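Local coordinates for nitrogenase molybdenum-iron protein beta chain (Clostridium pasteurianum, PDB 4WES) that forms, with the alpha chain, the molybdenum-iron component of nitrogenase, which reduces dinitrogen to ammonium, and shares an [8Fe-7S] cluster with that chain, at residues B[162-167]-B[232-237]; B[169-174]-B[197-202]; B[181-186]-B[423-428]; B[239-244]-B[265-270]. One frame throughout, in Å; residues are numbered along the deposited sequence.

Contact 1 of 4, residues B[162-167]-B[232-237]; sequences SENTGA and TGNSDL
The side-chain oxygen OD1 of Asn234 is gripped from the other segment by the backbone of Thr165, whose N lies 2.9 Å from it, and a water that also donates to Asn164 OD1 gives it a second hydrogen. The Thr165 N-H comes in at 127° to the C=O bond of Asn234, a little out of the carbonyl plane. The other branch of the same amide works as a donor: Asn234 ND2 reaches Thr165 OG1 at 3.0 Å. Thr165 OG1, set between its backbone N and carbonyl carbon (chi1 58°), stands close enough to its own N-H for one amide, with an acceptor and a donor side by side, to bond to both. Asn234 ND2 has a further acceptor in Asp231. Asn164 OD1 turns back on its own chain to take the N-H of Gly166 at 2.9 Å, while its ND2 goes to Cys257 O; the amide plane stands 81° from that of Asn234. At the other end, Ser162 OG donates to Thr232 OG1 at 2.8 Å, and Thr232 OG1 is also bonded to Leu229 O. Between these polar ends the backbones close in, Gly233 CA lying 3.4 Å from Glu163 O in a CA-H...O contact. Gly233 suits this place because a beta carbon would run into the backbone of Glu163 and Asn164. The loop after helix 146-161 is thereby tied to the short 3-10 turn leading into strand 237-241, and the bend of the 162-167 loop at Asn164 is an Asx turn.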
loop_
_atom_site.group_PDB
_atom_site.type_symbol
_atom_site.label_atom_id
_atom_site.label_comp_id
_atom_site.label_asym_id
_atom_site.label_seq_id
_atom_site.Cartn_x
_atom_site.Cartn_y
_atom_site.Cartn_z
ATOM N N SER B 162 -16.330 37.812 -10.368
ATOM C CA SER B 162 -17.166 37.291 -11.448
ATOM C C SER B 162 -17.986 38.405 -12.091
ATOM O O SER B 162 -18.621 39.183 -11.385
ATOM C CB SER B 162 -18.132 36.250 -10.922
ATOM O OG SER B 162 -17.436 35.167 -10.295
ATOM N N GLU B 163 -18.006 38.434 -13.415
ATOM C CA GLU B 163 -18.804 39.467 -14.113
ATOM C C GLU B 163 -19.406 38.930 -15.391
ATOM O O GLU B 163 -18.711 38.254 -16.183
ATOM C CB GLU B 163 -17.988 40.723 -14.396
ATOM C CG GLU B 163 -18.760 41.736 -15.240
ATOM C CD GLU B 163 -18.088 43.092 -15.376
ATOM O OE1 GLU B 163 -16.895 43.214 -15.023
ATOM O OE2 GLU B 163 -18.761 44.037 -15.852
ATOM N N ASN B 164 -20.699 39.173 -15.565
ATOM C CA ASN B 164 -21.399 38.863 -16.800
ATOM C C ASN B 164 -21.325 40.102 -17.677
ATOM O O ASN B 164 -21.883 41.122 -17.327
ATOM C CB ASN B 164 -22.834 38.515 -16.474
ATOM C CG ASN B 164 -23.630 38.101 -17.698
ATOM O OD1 ASN B 164 -23.392 38.561 -18.828
ATOM N ND2 ASN B 164 -24.606 37.222 -17.471
ATOM N N THR B 165 -20.560 40.010 -18.748
ATOM C CA THR B 165 -20.365 41.139 -19.654
ATOM C C THR B 165 -21.192 40.987 -20.921
ATOM O O THR B 165 -21.044 41.780 -21.853
ATOM C CB THR B 165 -18.907 41.273 -20.065
ATOM O OG1 THR B 165 -18.475 40.060 -20.696
ATOM C CG2 THR B 165 -18.054 41.500 -18.856
ATOM N N GLY B 166 -22.031 39.957 -20.984
ATOM C CA GLY B 166 -22.851 39.673 -22.178
ATOM C C GLY B 166 -22.107 38.875 -23.248
ATOM O O GLY B 166 -22.695 38.460 -24.231
ATOM N N ALA B 167 -20.818 38.649 -23.043
ATOM C CA ALA B 167 -19.994 37.906 -23.960
ATOM C C ALA B 167 -19.951 36.428 -23.539
ATOM O O ALA B 167 -19.074 36.011 -22.776
ATOM C CB ALA B 167 -18.580 38.495 -23.969
ATOM N N THR B 232 -16.040 33.810 -15.311
ATOM C CA THR B 232 -17.044 32.864 -14.793
ATOM C C THR B 232 -18.479 33.395 -14.862
ATOM O O THR B 232 -19.432 32.618 -14.940
ATOM C CB THR B 232 -16.768 32.454 -13.334
ATOM O OG1 THR B 232 -16.706 33.606 -12.493
ATOM C CG2 THR B 232 -15.487 31.672 -13.238
ATOM N N GLY B 233 -18.629 34.722 -14.884
ATOM C CA GLY B 233 -19.953 35.298 -15.036
ATOM C C GLY B 233 -20.558 35.155 -16.424
ATOM O O GLY B 233 -21.751 35.438 -16.617
ATOM N N ASN B 234 -19.739 34.747 -17.398
ATOM C CA ASN B 234 -20.168 34.585 -18.801
ATOM C C ASN B 234 -20.436 33.145 -19.200
ATOM O O ASN B 234 -20.716 32.863 -20.343
ATOM C CB ASN B 234 -19.109 35.175 -19.713
ATOM C CG ASN B 234 -19.100 36.686 -19.676
ATOM O OD1 ASN B 234 -20.171 37.334 -19.689
ATOM N ND2 ASN B 234 -17.904 37.277 -19.653
ATOM N N SER B 235 -20.373 32.235 -18.232
ATOM C CA SER B 235 -20.545 30.814 -18.494
ATOM C C SER B 235 -22.011 30.404 -18.625
ATOM O O SER B 235 -22.907 31.157 -18.249
ATOM C CB SER B 235 -19.824 29.995 -17.418
ATOM O OG SER B 235 -18.464 30.361 -17.427
ATOM N N ASP B 236 -22.230 29.176 -19.119
ATOM C CA ASP B 236 -23.568 28.640 -19.339
ATOM C C ASP B 236 -24.200 28.060 -18.083
ATOM O O ASP B 236 -25.418 28.031 -17.944
ATOM C CB ASP B 236 -23.509 27.543 -20.381
ATOM C CG ASP B 236 -23.212 28.066 -21.771
ATOM O OD1 ASP B 236 -23.656 29.199 -22.120
ATOM O OD2 ASP B 236 -22.535 27.315 -22.543
ATOM N N LEU B 237 -23.362 27.551 -17.175
ATOM C CA LEU B 237 -23.794 26.703 -16.073
ATOM C C LEU B 237 -22.624 26.603 -15.119
ATOM O O LEU B 237 -21.466 26.616 -15.562
ATOM C CB LEU B 237 -24.156 25.297 -16.586
ATOM C CG LEU B 237 -24.622 24.250 -15.581
ATOM C CD1 LEU B 237 -25.931 24.628 -14.928
ATOM C CD2 LEU B 237 -24.699 22.878 -16.228
HETATM O O HOH W 1 -22.615 36.411 -20.731
#

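Contact 2 of 4, residues B[169-174]-B[197-202]; sequences NGKINV and PYIMFP
Strand 172-174 runs parallel to strand 198-200, 19° between their directions, and four backbone hydrogen bonds pass between the two segments, from Ile172 N to Pro197 O at one end to Phe201 N to Val174 O at the other. Val174 N to Ile199 O is the shortest of them, at 2.8 Å. On one face, Val174 sets CG1 against CB of Met200 at 3.7 Å; CG1 lies between its backbone N and carbonyl carbon (chi1 55°), and the bend of the methionine at chi3 brings CE near the same methyl. Met200 also packs on helix 181-193, its flexible chain fitting between the valine methyl and the helix. On the other face, Asn173 and Ile199 lie side by side and point the same way, with OD1 of Asn173 3.7 Å from Ile199 CD1. The amide finds its polar partners elsewhere, OD1 with Ser235 and ND2 with Thr232 and Thr238. Before the strand, Lys171 crosses Ile199 at about a right angle, Lys171 CD 3.7 Å from Ile199 CG1. Its extended chain carries NZ to a water that also donates to Tyr198 O. Asn169 OD1 accepts from Lys171 N at 2.8 Å, forming an Asx turn ahead of the strand. These are the two strands of a beta-alpha-beta unit whose helix is 181-193. The chemistry is divided: main-chain bonds fix the parallel register, Val174 and Met200 make apolar contact on the face that Met200 turns to helix 181-193, where the Tyr198 hydroxyl bonds to Glu192, and the buried Asn173 amide is satisfied by its outside partners.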
loop_
_atom_site.group_PDB
_atom_site.type_symbol
_atom_site.label_atom_id
_atom_site.label_comp_id
_atom_site.label_asym_id
_atom_site.label_seq_id
_atom_site.Cartn_x
_atom_site.Cartn_y
_atom_site.Cartn_z
ATOM N N ASN B 169 -19.159 32.714 -23.076
ATOM C CA ASN B 169 -17.921 31.993 -23.339
ATOM C C ASN B 169 -18.078 30.535 -23.762
ATOM O O ASN B 169 -17.111 29.904 -24.179
ATOM C CB ASN B 169 -17.005 32.101 -22.116
ATOM C CG ASN B 169 -17.577 31.437 -20.871
ATOM O OD1 ASN B 169 -18.511 30.633 -20.954
ATOM N ND2 ASN B 169 -17.059 31.822 -19.717
ATOM N N GLY B 170 -19.298 30.021 -23.702
ATOM C CA GLY B 170 -19.562 28.637 -24.065
ATOM C C GLY B 170 -18.995 27.602 -23.111
ATOM O O GLY B 170 -18.885 26.438 -23.476
ATOM N N LYS B 171 -18.672 28.013 -21.889
ATOM C CA LYS B 171 -18.010 27.147 -20.914
ATOM C C LYS B 171 -18.966 26.764 -19.772
ATOM O O LYS B 171 -19.955 27.451 -19.494
ATOM C CB LYS B 171 -16.772 27.832 -20.319
ATOM C CG LYS B 171 -15.728 28.189 -21.375
ATOM C CD LYS B 171 -14.489 28.824 -20.767
ATOM C CE LYS B 171 -13.496 29.151 -21.857
ATOM N NZ LYS B 171 -12.213 29.671 -21.305
ATOM N N ILE B 172 -18.601 25.692 -19.070
ATOM C CA ILE B 172 -19.239 25.312 -17.829
ATOM C C ILE B 172 -18.234 25.623 -16.688
ATOM O O ILE B 172 -17.074 25.244 -16.772
ATOM C CB ILE B 172 -19.585 23.818 -17.818
ATOM C CG1 ILE B 172 -20.698 23.559 -18.845
ATOM C CG2 ILE B 172 -20.003 23.331 -16.427
ATOM C CD1 ILE B 172 -21.100 22.114 -18.993
ATOM N N ASN B 173 -18.690 26.342 -15.658
ATOM C CA ASN B 173 -17.864 26.528 -14.460
ATOM C C ASN B 173 -17.926 25.240 -13.626
ATOM O O ASN B 173 -19.011 24.649 -13.515
ATOM C CB ASN B 173 -18.376 27.656 -13.595
ATOM C CG ASN B 173 -18.395 28.985 -14.304
ATOM O OD1 ASN B 173 -17.502 29.294 -15.083
ATOM N ND2 ASN B 173 -19.424 29.778 -14.005
ATOM N N VAL B 174 -16.825 24.846 -13.017
ATOM C CA VAL B 174 -16.835 23.756 -12.068
ATOM C C VAL B 174 -16.137 24.197 -10.792
ATOM O O VAL B 174 -14.978 24.603 -10.831
ATOM C CB VAL B 174 -16.281 22.430 -12.653
ATOM C CG1 VAL B 174 -14.881 22.581 -13.224
ATOM C CG2 VAL B 174 -16.358 21.310 -11.616
ATOM N N PRO B 197 -15.629 22.629 -22.868
ATOM C CA PRO B 197 -14.910 23.784 -22.313
ATOM C C PRO B 197 -15.396 24.145 -20.923
ATOM O O PRO B 197 -16.608 24.066 -20.659
ATOM C CB PRO B 197 -15.204 24.912 -23.325
ATOM C CG PRO B 197 -15.474 24.169 -24.614
ATOM C CD PRO B 197 -16.198 22.920 -24.195
ATOM N N TYR B 198 -14.471 24.578 -20.062
ATOM C CA TYR B 198 -14.797 24.781 -18.660
ATOM C C TYR B 198 -13.870 25.820 -18.039
ATOM O O TYR B 198 -12.807 26.139 -18.589
ATOM C CB TYR B 198 -14.686 23.438 -17.863
ATOM C CG TYR B 198 -13.259 22.938 -17.817
ATOM C CD1 TYR B 198 -12.699 22.244 -18.864
ATOM C CD2 TYR B 198 -12.435 23.289 -16.761
ATOM C CE1 TYR B 198 -11.365 21.858 -18.831
ATOM C CE2 TYR B 198 -11.125 22.923 -16.727
ATOM C CZ TYR B 198 -10.574 22.218 -17.770
ATOM O OH TYR B 198 -9.242 21.881 -17.750
ATOM N N ILE B 199 -14.299 26.308 -16.875
ATOM C CA ILE B 199 -13.453 27.096 -15.990
ATOM C C ILE B 199 -13.547 26.399 -14.632
ATOM O O ILE B 199 -14.642 26.321 -14.074
ATOM C CB ILE B 199 -13.903 28.560 -15.803
ATOM C CG1 ILE B 199 -13.906 29.300 -17.153
ATOM C CG2 ILE B 199 -12.980 29.253 -14.817
ATOM C CD1 ILE B 199 -14.640 30.621 -17.093
ATOM N N MET B 200 -12.447 25.866 -14.109
ATOM C CA MET B 200 -12.421 25.310 -12.762
ATOM C C MET B 200 -11.923 26.358 -11.791
ATOM O O MET B 200 -10.911 26.996 -12.069
ATOM C CB MET B 200 -11.516 24.086 -12.691
ATOM C CG MET B 200 -11.443 23.492 -11.283
ATOM S SD MET B 200 -10.463 22.013 -11.147
ATOM C CE MET B 200 -11.621 20.862 -11.824
ATOM N N PHE B 201 -12.612 26.530 -10.665
ATOM C CA PHE B 201 -12.066 27.368 -9.630
ATOM C C PHE B 201 -12.597 26.951 -8.260
ATOM O O PHE B 201 -13.762 26.537 -8.146
ATOM C CB PHE B 201 -12.382 28.847 -9.888
ATOM C CG PHE B 201 -13.780 29.256 -9.612
ATOM C CD1 PHE B 201 -14.789 29.008 -10.554
ATOM C CD2 PHE B 201 -14.091 30.030 -8.512
ATOM C CE1 PHE B 201 -16.088 29.414 -10.334
ATOM C CE2 PHE B 201 -15.398 30.465 -8.295
ATOM C CZ PHE B 201 -16.384 30.159 -9.216
ATOM N N PRO B 202 -11.785 27.117 -7.204
ATOM C CA PRO B 202 -10.324 27.209 -7.221
ATOM C C PRO B 202 -9.686 25.972 -7.888
ATOM O O PRO B 202 -10.360 24.950 -8.085
ATOM C CB PRO B 202 -9.933 27.275 -5.734
ATOM C CG PRO B 202 -11.228 27.542 -5.011
ATOM C CD PRO B 202 -12.283 26.896 -5.843
HETATM O O HOH W 2 -19.081 23.922 -22.308
HETATM O O HOH W 3 -10.860 28.032 -19.156
#

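Contact 3 of 4, residues B[181-186]-B[423-428]; sequences PADMRE and PKVGYK
Two hydrogen bonds join Asp183 to the loop ahead of helix 426-448, and both end on its OD2. Lys424 N approaches on the syn lone pair at 2.7 Å, whereas Val425 N, at 3.2 Å, meets the same oxygen from above the carboxylate plane. An aspartate suits the place, since one short carboxylate can accept from two successive backbone N-H groups. Helix 181-193, the crossover helix of a beta-alpha-beta unit, is in this way joined near its N-terminal end to a segment some 240 residues later in the chain. Charge plays a looser part. Asp183 OD1 lies 4.5 Å from Lys424 NZ, beyond a salt bridge; that lysine forms its salt bridge with Glu323 and a cation-pi contact with Phe409. Glu186, whose OE2 is in a salt bridge with Arg189, reaches Lys428 through two waters: one links OE2 to Lys428 N, the other OE1 to Lys428 NZ, and Lys428 CD passes 3.5 Å from Glu186 OE1. Apolar contact fills in between. Ala182 CB, a small group, lies 4.3 Å from Pro423 CD, and Glu186 CB is 3.9 Å from both Pro423 CB and Val425 CG2, the glutamate and valine side chains pointing opposite ways as they pass.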
loop_
_atom_site.group_PDB
_atom_site.type_symbol
_atom_site.label_atom_id
_atom_site.label_comp_id
_atom_site.label_asym_id
_atom_site.label_seq_id
_atom_site.Cartn_x
_atom_site.Cartn_y
_atom_site.Cartn_z
ATOM N N PRO B 181 -5.364 18.545 -5.233
ATOM C CA PRO B 181 -4.946 18.867 -6.607
ATOM C C PRO B 181 -5.053 17.680 -7.543
ATOM O O PRO B 181 -5.347 17.877 -8.726
ATOM C CB PRO B 181 -3.521 19.401 -6.430
ATOM C CG PRO B 181 -3.061 18.877 -5.100
ATOM C CD PRO B 181 -4.293 18.811 -4.253
ATOM N N ALA B 182 -4.811 16.452 -7.078
ATOM C CA ALA B 182 -4.969 15.320 -7.955
ATOM C C ALA B 182 -6.404 15.149 -8.408
ATOM O O ALA B 182 -6.680 14.697 -9.530
ATOM C CB ALA B 182 -4.467 14.063 -7.314
ATOM N N ASP B 183 -7.342 15.424 -7.496
ATOM C CA ASP B 183 -8.763 15.341 -7.837
ATOM C C ASP B 183 -9.161 16.437 -8.814
ATOM O O ASP B 183 -9.906 16.193 -9.759
ATOM C CB ASP B 183 -9.587 15.436 -6.545
ATOM C CG ASP B 183 -9.355 14.263 -5.623
ATOM O OD1 ASP B 183 -9.275 14.507 -4.407
ATOM O OD2 ASP B 183 -9.254 13.134 -6.135
ATOM N N MET B 184 -8.613 17.647 -8.606
ATOM C CA MET B 184 -8.820 18.702 -9.592
ATOM C C MET B 184 -8.287 18.302 -10.962
ATOM O O MET B 184 -8.973 18.522 -11.975
ATOM C CB MET B 184 -8.215 20.014 -9.085
ATOM C CG MET B 184 -8.984 20.590 -7.896
ATOM S SD MET B 184 -7.907 21.439 -6.770
ATOM C CE MET B 184 -9.108 22.219 -5.655
ATOM N N ARG B 185 -7.097 17.692 -11.014
ATOM C CA ARG B 185 -6.561 17.255 -12.296
ATOM C C ARG B 185 -7.439 16.222 -12.951
ATOM O O ARG B 185 -7.668 16.260 -14.164
ATOM C CB ARG B 185 -5.151 16.682 -12.148
ATOM C CG ARG B 185 -4.110 17.727 -11.779
ATOM C CD ARG B 185 -2.752 17.093 -11.617
ATOM N NE ARG B 185 -1.709 18.003 -11.171
ATOM C CZ ARG B 185 -0.740 18.512 -11.904
ATOM N NH1 ARG B 185 -0.732 18.333 -13.214
ATOM N NH2 ARG B 185 0.226 19.204 -11.346
ATOM N N GLU B 186 -7.969 15.283 -12.154
ATOM C CA GLU B 186 -8.818 14.233 -12.723
ATOM C C GLU B 186 -10.131 14.788 -13.250
ATOM O O GLU B 186 -10.598 14.372 -14.326
ATOM C CB GLU B 186 -9.044 13.145 -11.694
ATOM C CG GLU B 186 -9.964 12.015 -12.134
ATOM C CD GLU B 186 -9.523 11.234 -13.366
ATOM O OE1 GLU B 186 -8.377 11.390 -13.823
ATOM O OE2 GLU B 186 -10.367 10.473 -13.893
ATOM N N PRO B 423 -5.611 10.598 -7.448
ATOM C CA PRO B 423 -6.966 11.050 -7.252
ATOM C C PRO B 423 -7.775 10.012 -6.489
ATOM O O PRO B 423 -7.463 8.811 -6.571
ATOM C CB PRO B 423 -7.507 11.155 -8.688
ATOM C CG PRO B 423 -6.757 10.099 -9.440
ATOM C CD PRO B 423 -5.367 10.130 -8.821
ATOM N N LYS B 424 -8.804 10.482 -5.769
ATOM C CA LYS B 424 -9.852 9.647 -5.245
ATOM C C LYS B 424 -11.142 9.734 -6.025
ATOM O O LYS B 424 -12.023 8.908 -5.807
ATOM C CB LYS B 424 -10.129 9.965 -3.745
ATOM C CG LYS B 424 -10.734 11.378 -3.517
ATOM C CD LYS B 424 -11.057 11.784 -2.076
ATOM C CE LYS B 424 -10.514 13.177 -1.706
ATOM N NZ LYS B 424 -10.463 13.355 -0.224
ATOM N N VAL B 425 -11.264 10.748 -6.884
ATOM C CA VAL B 425 -12.469 10.962 -7.661
ATOM C C VAL B 425 -12.419 10.260 -9.015
ATOM O O VAL B 425 -11.353 9.862 -9.507
ATOM C CB VAL B 425 -12.732 12.469 -7.872
ATOM C CG1 VAL B 425 -12.940 13.166 -6.550
ATOM C CG2 VAL B 425 -11.640 13.139 -8.717
ATOM N N GLY B 426 -13.579 10.162 -9.636
ATOM C CA GLY B 426 -13.692 9.553 -10.942
ATOM C C GLY B 426 -13.593 8.044 -10.918
ATOM O O GLY B 426 -13.418 7.416 -9.873
ATOM N N TYR B 427 -13.728 7.419 -12.088
ATOM C CA TYR B 427 -13.529 5.982 -12.173
ATOM C C TYR B 427 -12.086 5.631 -11.855
ATOM O O TYR B 427 -11.834 4.616 -11.178
ATOM C CB TYR B 427 -13.958 5.461 -13.552
ATOM C CG TYR B 427 -15.361 5.878 -13.922
ATOM C CD1 TYR B 427 -16.464 5.483 -13.172
ATOM C CD2 TYR B 427 -15.612 6.663 -15.043
ATOM C CE1 TYR B 427 -17.765 5.873 -13.496
ATOM C CE2 TYR B 427 -16.886 7.055 -15.373
ATOM C CZ TYR B 427 -17.967 6.660 -14.608
ATOM O OH TYR B 427 -19.226 7.076 -14.947
ATOM N N LYS B 428 -11.148 6.458 -12.290
ATOM C CA LYS B 428 -9.736 6.250 -12.017
ATOM C C LYS B 428 -9.436 6.244 -10.510
ATOM O O LYS B 428 -8.712 5.391 -9.984
ATOM C CB LYS B 428 -8.936 7.362 -12.699
ATOM C CG LYS B 428 -7.435 7.347 -12.518
ATOM C CD LYS B 428 -6.631 8.432 -13.253
ATOM C CE LYS B 428 -5.165 8.319 -12.815
ATOM N NZ LYS B 428 -4.284 9.464 -13.201
HETATM O O HOH W 4 -12.117 8.457 -14.228
HETATM O O HOH W 5 -5.810 12.230 -13.417
#

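Contact 4 of 4, residues B[239-244]-B[265-270]; sequences LSLGSY and RTPIGV
Leu241 and Pro267 meet through hydrocarbon, CD1 of the leucine 4.1 Å from CD of the proline, with the two side chains crossing at about a right angle. Beside them Thr266 OG1 lies 3.8 Å from Gly242 CA, a contact without a direct bond. The polar link runs through one water, which donates to Leu241 O at 2.8 Å and accepts from Thr266 OG1 at the same distance. The hydroxyl is anti to its carbonyl carbon (chi1 -56°), which turns it to this water. Gly242 suits the exit from the strand for two reasons: its backbone angles would press a beta carbon against the preceding carbonyl oxygen, and that carbon would also sit tightly by Thr266 OG1. It is the N-cap residue of helix 243-257. Pro267 is the centre of an inverse gamma turn, closed by Ile268 N bonding to Thr266 O at 2.8 Å; its ring restricts phi as such a turn requires. Farther out, Phe276 of helix 270-284 packs on both Leu241 and Pro267, and Ser246 OG is a second partner of Leu241 O. Thr266 itself rests on Asp322 of helix 321-333. Two neighbouring strand ends of the parallel sheet, where the chain turns into helices, are therefore joined by a modest apolar touch and a single bridging water, which serves the carbonyl at the strand end and the threonine hydroxyl together.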
loop_
_atom_site.group_PDB
_atom_site.type_symbol
_atom_site.label_atom_id
_atom_site.label_comp_id
_atom_site.label_asym_id
_atom_site.label_seq_id
_atom_site.Cartn_x
_atom_site.Cartn_y
_atom_site.Cartn_z
ATOM N N LEU B 239 -21.333 23.805 -12.224
ATOM C CA LEU B 239 -21.481 22.550 -11.475
ATOM C C LEU B 239 -20.807 22.723 -10.126
ATOM O O LEU B 239 -19.608 23.035 -10.040
ATOM C CB LEU B 239 -20.863 21.382 -12.230
ATOM C CG LEU B 239 -21.539 21.045 -13.562
ATOM C CD1 LEU B 239 -20.932 19.827 -14.230
ATOM C CD2 LEU B 239 -23.046 20.862 -13.396
ATOM N N SER B 240 -21.603 22.547 -9.065
ATOM C CA SER B 240 -21.125 22.654 -7.681
ATOM C C SER B 240 -20.880 21.243 -7.170
ATOM O O SER B 240 -21.840 20.500 -6.970
ATOM C CB SER B 240 -22.238 23.335 -6.869
ATOM O OG SER B 240 -21.848 23.383 -5.521
ATOM N N LEU B 241 -19.611 20.855 -7.009
ATOM C CA LEU B 241 -19.297 19.504 -6.588
ATOM C C LEU B 241 -19.091 19.503 -5.091
ATOM O O LEU B 241 -18.091 20.049 -4.593
ATOM C CB LEU B 241 -18.054 18.982 -7.273
ATOM C CG LEU B 241 -18.028 19.018 -8.802
ATOM C CD1 LEU B 241 -16.824 18.290 -9.354
ATOM C CD2 LEU B 241 -19.283 18.489 -9.461
ATOM N N GLY B 242 -20.025 18.902 -4.367
ATOM C CA GLY B 242 -19.963 18.878 -2.906
ATOM C C GLY B 242 -20.658 20.107 -2.356
ATOM O O GLY B 242 -20.109 21.186 -2.337
ATOM N N SER B 243 -21.877 19.929 -1.847
ATOM C CA SER B 243 -22.667 21.081 -1.436
ATOM C C SER B 243 -22.029 21.907 -0.317
ATOM O O SER B 243 -22.140 23.134 -0.328
ATOM C CB SER B 243 -24.082 20.675 -1.066
ATOM O OG SER B 243 -24.085 19.860 0.097
ATOM N N TYR B 244 -21.387 21.248 0.643
ATOM C CA TYR B 244 -20.816 22.003 1.744
ATOM C C TYR B 244 -19.748 22.976 1.267
ATOM O O TYR B 244 -19.701 24.138 1.698
ATOM C CB TYR B 244 -20.234 21.091 2.814
ATOM C CG TYR B 244 -21.224 20.427 3.741
ATOM C CD1 TYR B 244 -22.026 19.392 3.309
ATOM C CD2 TYR B 244 -21.282 20.790 5.084
ATOM C CE1 TYR B 244 -22.883 18.723 4.174
ATOM C CE2 TYR B 244 -22.114 20.120 5.971
ATOM C CZ TYR B 244 -22.913 19.093 5.525
ATOM O OH TYR B 244 -23.727 18.404 6.400
ATOM N N ARG B 265 -22.895 15.446 -5.975
ATOM C CA ARG B 265 -21.986 14.880 -5.001
ATOM C C ARG B 265 -20.543 14.946 -5.513
ATOM O O ARG B 265 -20.278 14.876 -6.724
ATOM C CB ARG B 265 -22.338 13.441 -4.799
ATOM C CG ARG B 265 -23.470 13.264 -3.881
ATOM C CD ARG B 265 -23.640 11.781 -3.525
ATOM N NE ARG B 265 -24.696 11.767 -2.589
ATOM C CZ ARG B 265 -25.382 10.724 -2.228
ATOM N NH1 ARG B 265 -25.157 9.550 -2.784
ATOM N NH2 ARG B 265 -26.327 10.874 -1.331
ATOM N N THR B 266 -19.618 15.049 -4.572
ATOM C CA THR B 266 -18.228 14.804 -4.934
ATOM C C THR B 266 -18.159 13.483 -5.688
ATOM O O THR B 266 -18.701 12.499 -5.191
ATOM C CB THR B 266 -17.370 14.730 -3.669
ATOM O OG1 THR B 266 -17.539 15.927 -2.899
ATOM C CG2 THR B 266 -15.928 14.538 -4.006
ATOM N N PRO B 267 -17.484 13.445 -6.856
ATOM C CA PRO B 267 -17.625 12.237 -7.677
ATOM C C PRO B 267 -16.661 11.141 -7.219
ATOM O O PRO B 267 -15.590 10.958 -7.810
ATOM C CB PRO B 267 -17.342 12.746 -9.120
ATOM C CG PRO B 267 -16.499 13.959 -8.909
ATOM C CD PRO B 267 -17.059 14.607 -7.659
ATOM N N ILE B 268 -17.053 10.434 -6.160
ATOM C CA ILE B 268 -16.342 9.265 -5.637
ATOM C C ILE B 268 -17.237 8.066 -5.788
ATOM O O ILE B 268 -18.378 8.074 -5.308
ATOM C CB ILE B 268 -15.919 9.469 -4.165
ATOM C CG1 ILE B 268 -14.972 10.660 -4.020
ATOM C CG2 ILE B 268 -15.291 8.187 -3.616
ATOM C CD1 ILE B 268 -14.694 11.057 -2.589
ATOM N N GLY B 269 -16.720 7.017 -6.426
ATOM C CA GLY B 269 -17.462 5.774 -6.615
ATOM C C GLY B 269 -18.270 5.719 -7.888
ATOM O O GLY B 269 -18.119 6.563 -8.783
ATOM N N VAL B 270 -19.161 4.728 -7.955
ATOM C CA VAL B 270 -19.874 4.456 -9.199
ATOM C C VAL B 270 -20.966 5.483 -9.442
ATOM O O VAL B 270 -20.917 6.237 -10.424
ATOM C CB VAL B 270 -20.440 3.020 -9.238
ATOM C CG1 VAL B 270 -21.152 2.762 -10.567
ATOM C CG2 VAL B 270 -19.362 1.971 -8.992
HETATM O O HOH W 6 -16.231 18.192 -3.765
#

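Contacts 2 and 4 lie on one parallel sheet, ordered 198-200, 172-175, 237-241, 261-264, and contact 1 joins the loops that lead into its strands 172-175 and 237-241. Contact 2 is nested inside the loop closed by contact 1, centres about 10 Å apart; Asn173 joins them, through Leu237 O and Ser235 OG. Contact 4, at the ends of the other two strands, comes later in the chain, its centre about 16 Å from that of contact 2. Contact 3 encloses contact 4, centres about 12 Å apart, where Gly426 N meets Pro267 O; its segments alternate with those of contacts 1 and 2. It alone of the four reaches the late helix 426-448, joining it to the sheet's crossover helix 181-193.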